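Side-chain contact in retinol dehydratase (PDB 1FMJ), which belongs to the sulfotransferase 1 family but probably dehydrates retinol, binding it together with adenosine 3',5'-diphosphate: residues 262-266 and 267-271. Sequence-based numbering, arbitrary orientation.
Sequences IADFL and GKKLS
A Schellman motif ends helix 255-265, where the carbonyls of A263 and D264 in the last turn accept the NH groups of K268 and G267. K268 N donates to A263 O at 2.8 Å with an N-H...O angle of 170°, reaching that oxygen from above the carbonyl plane. G267, at positive phi (65°), sends its N to D264 O at 2.8 Å; a CB on this residue would clash with L266 O. The K268 side chain then doubles back over the helix end. Bends at chi2 (-69°) and chi4 bring NZ to L266 O, 2.8 Å away and nearly along the C=O axis, while CG lies 4.0 Å from L266 CB. NZ also forms a salt bridge with E87 of helix 76-87. On the apolar side, A263 CB packs against L270 CD1 at 3.7 Å, and L270 continues onto I275 and L278 of helix 272-281. D264 OD1 and K269 NZ form a salt bridge at 3.3 Å, its hydrogen bond weak, their side chains crossing at a slant. A methionine in place of K268 would probably leave L266 O without this donor and E87 without its positive mate. K268 places its ammonium group at the L266 carbonyl, where its charge, partly balanced by E87, may offset the negative end of the helix dipole; K269 is held instead by the D264 carboxylate.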
loop_
_atom_site.group_PDB
_atom_site.type_symbol
_atom_site.label_atom_id
_atom_site.label_comp_id
_atom_site.label_asym_id
_atom_site.label_seq_id
_atom_site.Cartn_x
_atom_site.Cartn_y
_atom_site.Cartn_z
ATOM N N ILE A 262 9.919 -2.568 -16.616
ATOM C CA ILE A 262 9.390 -3.685 -15.843
ATOM C C ILE A 262 9.535 -5.016 -16.587
ATOM O O ILE A 262 9.767 -6.057 -15.970
ATOM C CB ILE A 262 7.910 -3.452 -15.470
ATOM C CG1 ILE A 262 7.798 -2.231 -14.551
ATOM C CG2 ILE A 262 7.340 -4.695 -14.776
ATOM C CD1 ILE A 262 6.382 -1.763 -14.323
ATOM N N ALA A 263 9.409 -4.984 -17.913
ATOM C CA ALA A 263 9.543 -6.203 -18.704
ATOM C C ALA A 263 10.975 -6.726 -18.624
ATOM O O ALA A 263 11.193 -7.901 -18.349
ATOM C CB ALA A 263 9.153 -5.940 -20.159
ATOM N N ASP A 264 11.949 -5.849 -18.855
ATOM C CA ASP A 264 13.352 -6.247 -18.796
ATOM C C ASP A 264 13.680 -6.818 -17.426
ATOM O O ASP A 264 14.296 -7.877 -17.313
ATOM C CB ASP A 264 14.274 -5.056 -19.072
ATOM C CG ASP A 264 14.038 -4.439 -20.426
ATOM O OD1 ASP A 264 13.815 -5.195 -21.394
ATOM O OD2 ASP A 264 14.089 -3.195 -20.525
ATOM N N PHE A 265 13.268 -6.101 -16.385
ATOM C CA PHE A 265 13.503 -6.524 -15.009
ATOM C C PHE A 265 12.946 -7.933 -14.776
ATOM O O PHE A 265 13.553 -8.733 -14.067
ATOM C CB PHE A 265 12.848 -5.523 -14.043
ATOM C CG PHE A 265 12.967 -5.902 -12.592
ATOM C CD1 PHE A 265 14.205 -5.910 -11.954
ATOM C CD2 PHE A 265 11.837 -6.248 -11.861
ATOM C CE1 PHE A 265 14.313 -6.257 -10.610
ATOM C CE2 PHE A 265 11.935 -6.596 -10.519
ATOM C CZ PHE A 265 13.176 -6.600 -9.890
ATOM N N LEU A 266 11.803 -8.237 -15.387
ATOM C CA LEU A 266 11.183 -9.548 -15.225
ATOM C C LEU A 266 11.681 -10.580 -16.229
ATOM O O LEU A 266 11.190 -11.713 -16.261
ATOM C CB LEU A 266 9.659 -9.431 -15.327
ATOM C CG LEU A 266 8.996 -8.667 -14.178
ATOM C CD1 LEU A 266 7.502 -8.588 -14.400
ATOM C CD2 LEU A 266 9.307 -9.363 -12.862
ATOM N N GLY A 267 12.657 -10.185 -17.042
ATOM C CA GLY A 267 13.200 -11.090 -18.036
ATOM C C GLY A 267 12.178 -11.459 -19.096
ATOM O O GLY A 267 12.187 -12.577 -19.614
ATOM N N LYS A 268 11.297 -10.519 -19.423
ATOM C CA LYS A 268 10.261 -10.755 -20.422
ATOM C C LYS A 268 10.352 -9.737 -21.560
ATOM O O LYS A 268 10.507 -8.540 -21.317
ATOM C CB LYS A 268 8.877 -10.659 -19.769
ATOM C CG LYS A 268 8.674 -11.580 -18.567
ATOM C CD LYS A 268 8.618 -13.047 -18.977
ATOM C CE LYS A 268 8.334 -13.944 -17.783
ATOM N NZ LYS A 268 9.342 -13.761 -16.696
ATOM N N LYS A 269 10.263 -10.207 -22.799
ATOM C CA LYS A 269 10.326 -9.305 -23.940
ATOM C C LYS A 269 8.937 -9.017 -24.490
ATOM O O LYS A 269 8.096 -9.912 -24.605
ATOM C CB LYS A 269 11.226 -9.880 -25.041
ATOM C CG LYS A 269 12.722 -9.724 -24.759
ATOM C CD LYS A 269 13.118 -8.249 -24.649
ATOM C CE LYS A 269 14.583 -8.084 -24.231
ATOM N NZ LYS A 269 14.995 -6.649 -24.164
ATOM N N LEU A 270 8.707 -7.752 -24.823
ATOM C CA LEU A 270 7.422 -7.306 -25.349
ATOM C C LEU A 270 7.617 -6.548 -26.653
ATOM O O LEU A 270 8.599 -5.833 -26.818
ATOM C CB LEU A 270 6.741 -6.377 -24.346
ATOM C CG LEU A 270 6.572 -6.857 -22.907
ATOM C CD1 LEU A 270 6.017 -5.721 -22.059
ATOM C CD2 LEU A 270 5.647 -8.059 -22.873
ATOM N N SER A 271 6.676 -6.699 -27.575
ATOM C CA SER A 271 6.760 -5.983 -28.837
ATOM C C SER A 271 6.173 -4.604 -28.568
ATOM O O SER A 271 5.491 -4.400 -27.560
ATOM C CB SER A 271 5.946 -6.687 -29.919
ATOM O OG SER A 271 4.562 -6.478 -29.725
#